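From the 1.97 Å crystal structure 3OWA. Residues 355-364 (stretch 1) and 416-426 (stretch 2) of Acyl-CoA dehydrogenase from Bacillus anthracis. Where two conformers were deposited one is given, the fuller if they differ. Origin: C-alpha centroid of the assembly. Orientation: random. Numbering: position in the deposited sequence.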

# COMPACT_ATOMS: atom_id res chain seq x y z
N ALA A 355 10.07 -22.32 -19.08
CA ALA A 355 9.71 -23.12 -17.91
C ALA A 355 10.96 -23.41 -17.06
O ALA A 355 10.87 -23.48 -15.83
CB ALA A 355 8.99 -24.42 -18.30
N GLU A 356 12.13 -23.50 -17.71
CA GLU A 356 13.43 -23.69 -17.02
C GLU A 356 13.60 -22.62 -15.94
O GLU A 356 14.14 -22.88 -14.85
CB GLU A 356 14.58 -23.60 -18.04
CG GLU A 356 15.97 -23.51 -17.45
CD GLU A 356 16.38 -24.80 -16.74
OE1 GLU A 356 15.82 -25.87 -17.04
OE2 GLU A 356 17.28 -24.75 -15.86
N TYR A 357 13.09 -21.42 -16.24
CA TYR A 357 13.24 -20.29 -15.34
C TYR A 357 11.96 -19.92 -14.59
O TYR A 357 11.73 -18.74 -14.31
CB TYR A 357 13.81 -19.11 -16.11
CG TYR A 357 15.08 -19.50 -16.81
CD1 TYR A 357 15.11 -19.64 -18.19
CD2 TYR A 357 16.23 -19.77 -16.09
CE1 TYR A 357 16.26 -20.03 -18.84
CE2 TYR A 357 17.39 -20.15 -16.72
CZ TYR A 357 17.40 -20.29 -18.09
OH TYR A 357 18.56 -20.67 -18.72
N ALA A 358 11.15 -20.92 -14.25
CA ALA A 358 9.90 -20.68 -13.50
C ALA A 358 10.16 -19.93 -12.20
O ALA A 358 9.35 -19.09 -11.83
CB ALA A 358 9.12 -21.97 -13.24
N ILE A 359 11.28 -20.21 -11.53
CA ILE A 359 11.60 -19.53 -10.28
C ILE A 359 11.79 -18.03 -10.48
O ILE A 359 11.15 -17.22 -9.83
CB ILE A 359 12.80 -20.13 -9.54
CG1 ILE A 359 12.44 -21.51 -8.99
CG2 ILE A 359 13.24 -19.20 -8.41
CD1 ILE A 359 13.67 -22.34 -8.54
N GLU A 360 12.69 -17.68 -11.38
CA GLU A 360 12.94 -16.30 -11.75
C GLU A 360 11.65 -15.57 -12.20
O GLU A 360 11.45 -14.41 -11.86
CB GLU A 360 14.03 -16.26 -12.84
CG GLU A 360 15.41 -16.75 -12.35
CD GLU A 360 15.64 -18.28 -12.46
OE1 GLU A 360 16.81 -18.68 -12.37
OE2 GLU A 360 14.66 -19.07 -12.62
N CYS A 361 10.77 -16.25 -12.94
CA CYS A 361 9.49 -15.64 -13.39
C CYS A 361 8.60 -15.26 -12.22
O CYS A 361 8.02 -14.15 -12.19
CB CYS A 361 8.71 -16.59 -14.32
SG CYS A 361 9.50 -16.84 -15.95
N SER A 362 8.47 -16.16 -11.25
CA SER A 362 7.65 -15.91 -10.06
C SER A 362 8.25 -14.80 -9.22
O SER A 362 7.53 -13.91 -8.75
CB SER A 362 7.51 -17.19 -9.22
OG SER A 362 6.36 -17.92 -9.63
N LEU A 363 9.57 -14.81 -9.05
CA LEU A 363 10.24 -13.70 -8.35
C LEU A 363 9.98 -12.34 -9.00
O LEU A 363 9.75 -11.38 -8.29
CB LEU A 363 11.76 -13.91 -8.20
CG LEU A 363 12.24 -15.22 -7.55
CD1 LEU A 363 13.77 -15.28 -7.60
CD2 LEU A 363 11.70 -15.40 -6.11
N ASN A 364 10.09 -12.27 -10.32
CA ASN A 364 9.88 -11.02 -11.06
C ASN A 364 8.47 -10.53 -10.86
O ASN A 364 8.22 -9.34 -10.65
CB ASN A 364 10.08 -11.24 -12.56
CG ASN A 364 11.55 -11.36 -12.97
OD1 ASN A 364 12.49 -11.03 -12.23
ND2 ASN A 364 11.74 -11.82 -14.18
N LEU A 416 4.75 -19.10 -2.13
CA LEU A 416 4.71 -20.45 -1.59
C LEU A 416 5.34 -21.50 -2.50
O LEU A 416 5.86 -22.49 -2.02
CB LEU A 416 3.27 -20.86 -1.29
CG LEU A 416 2.60 -20.14 -0.15
CD1 LEU A 416 1.13 -20.52 -0.19
CD2 LEU A 416 3.24 -20.58 1.18
N ILE A 417 5.31 -21.27 -3.80
CA ILE A 417 5.84 -22.27 -4.71
C ILE A 417 7.36 -22.19 -4.89
O ILE A 417 7.96 -23.18 -5.32
CB ILE A 417 5.14 -22.25 -6.08
CG1 ILE A 417 5.39 -20.92 -6.82
CG2 ILE A 417 3.64 -22.55 -5.91
CD1 ILE A 417 4.52 -20.78 -8.07
N VAL A 418 7.96 -21.04 -4.58
CA VAL A 418 9.39 -20.89 -4.74
C VAL A 418 10.28 -21.94 -3.98
O VAL A 418 11.13 -22.61 -4.60
CB VAL A 418 9.87 -19.41 -4.53
CG1 VAL A 418 11.40 -19.35 -4.33
CG2 VAL A 418 9.46 -18.55 -5.72
N PRO A 419 10.11 -22.08 -2.65
CA PRO A 419 10.98 -23.07 -1.98
C PRO A 419 10.82 -24.49 -2.49
O PRO A 419 11.82 -25.18 -2.65
CB PRO A 419 10.56 -22.99 -0.52
CG PRO A 419 9.94 -21.61 -0.38
CD PRO A 419 9.23 -21.39 -1.68
N GLY A 420 9.59 -24.92 -2.76
CA GLY A 420 9.32 -26.28 -3.26
C GLY A 420 9.90 -26.55 -4.63
O GLY A 420 10.39 -27.64 -4.90
N THR A 421 9.83 -25.54 -5.50
CA THR A 421 10.50 -25.59 -6.80
C THR A 421 12.02 -25.81 -6.67
O THR A 421 12.58 -26.64 -7.39
CB THR A 421 10.19 -24.33 -7.60
OG1 THR A 421 8.78 -24.20 -7.69
CG2 THR A 421 10.73 -24.43 -9.00
N PHE A 422 12.66 -25.10 -5.74
CA PHE A 422 14.07 -25.37 -5.44
C PHE A 422 14.30 -26.81 -5.00
O PHE A 422 15.21 -27.48 -5.52
CB PHE A 422 14.64 -24.40 -4.39
CG PHE A 422 15.15 -23.12 -4.97
CD1 PHE A 422 16.30 -23.12 -5.75
CD2 PHE A 422 14.48 -21.92 -4.75
CE1 PHE A 422 16.80 -21.94 -6.31
CE2 PHE A 422 14.96 -20.73 -5.30
CZ PHE A 422 16.13 -20.73 -6.08
N LEU A 423 13.47 -27.30 -4.09
CA LEU A 423 13.62 -28.66 -3.55
C LEU A 423 13.36 -29.74 -4.61
O LEU A 423 14.01 -30.79 -4.61
CB LEU A 423 12.73 -28.84 -2.32
CG LEU A 423 13.19 -28.39 -0.92
CD1 LEU A 423 14.35 -27.36 -0.89
CD2 LEU A 423 12.00 -27.83 -0.13
N ARG A 424 12.41 -29.49 -5.52
CA ARG A 424 12.09 -30.41 -6.60
C ARG A 424 13.24 -30.47 -7.59
O ARG A 424 13.52 -31.54 -8.15
CB ARG A 424 10.81 -30.00 -7.32
CG ARG A 424 10.01 -31.17 -7.87
CD ARG A 424 8.66 -30.73 -8.41
NE ARG A 424 7.62 -31.74 -8.19
CZ ARG A 424 6.32 -31.57 -8.46
NH1 ARG A 424 5.46 -32.55 -8.22
NH2 ARG A 424 5.87 -30.43 -8.96
N LYS A 425 13.92 -29.35 -7.81
CA LYS A 425 15.09 -29.33 -8.68
C LYS A 425 16.29 -30.06 -8.04
O LYS A 425 17.14 -30.62 -8.75
CB LYS A 425 15.45 -27.90 -9.07
CG LYS A 425 14.54 -27.29 -10.11
CD LYS A 425 14.91 -25.84 -10.35
CE LYS A 425 13.97 -25.16 -11.34
NZ LYS A 425 14.32 -25.49 -12.74
N ALA A 426 16.36 -30.05 -6.71
CA ALA A 426 17.39 -30.79 -5.98
C ALA A 426 17.15 -32.31 -6.07
O ALA A 426 18.10 -33.08 -6.20
CB ALA A 426 17.44 -30.35 -4.53

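The two helices run nearly antiparallel, with an angle of 165° between their N-to-C directions and axes that approach to 9.9 Å, and the 398 Å² buried between the stretches is centred on Ile359. This residue lies on the first turn of its helix, directs its CA-to-CB bond toward the partner helix, and is covered over 116 Å², more than any other residue here. Its side chain, with chi1 in m and chi2 in t, reaches four residues of the second stretch. CG1 of Ile359 packs 3.4 Å from CG2 of Thr421, while its CD1 sits almost exactly over the Phe422 ring, 3.6 Å from the centroid and 2° off the normal, a CH-pi contact made with the ring face. The same Ile359 CD1 lies 4.0 Å from CE of Lys425, so the aliphatic part of the lysine extends the apolar surface.

With Thr421 in the m rotamer, its methyl CG2 faces Ile359 while its hydroxyl stays within its own helix: OG1 of Thr421 donates a 2.7 Å hydrogen bond to the backbone O of Ile417.

Val418, covered over 56 Å², continues the packing one turn along. Val418 CA is 6.1 Å from Ile359 CA, yet the side chains meet more loosely, with Val418 CG1 4.5 Å from Ile359 CG2. The other methyl, CG2 of Val418, is 3.9 Å from Leu363 CD2 and 4.2 Å from Ser362 CB.

At the opposite end, Lys425, covered over 51 Å², reaches Glu356 in the type I turn that leads into the first helix. Its NZ donates a weak hydrogen bond to the backbone O of Glu356, at 3.4 Å. The carboxylate of Glu356 contributes less directly: its OE2 is 4.4 Å from Lys425 NZ, beyond a salt bridge, and is hydrogen-bonded elsewhere in the structure.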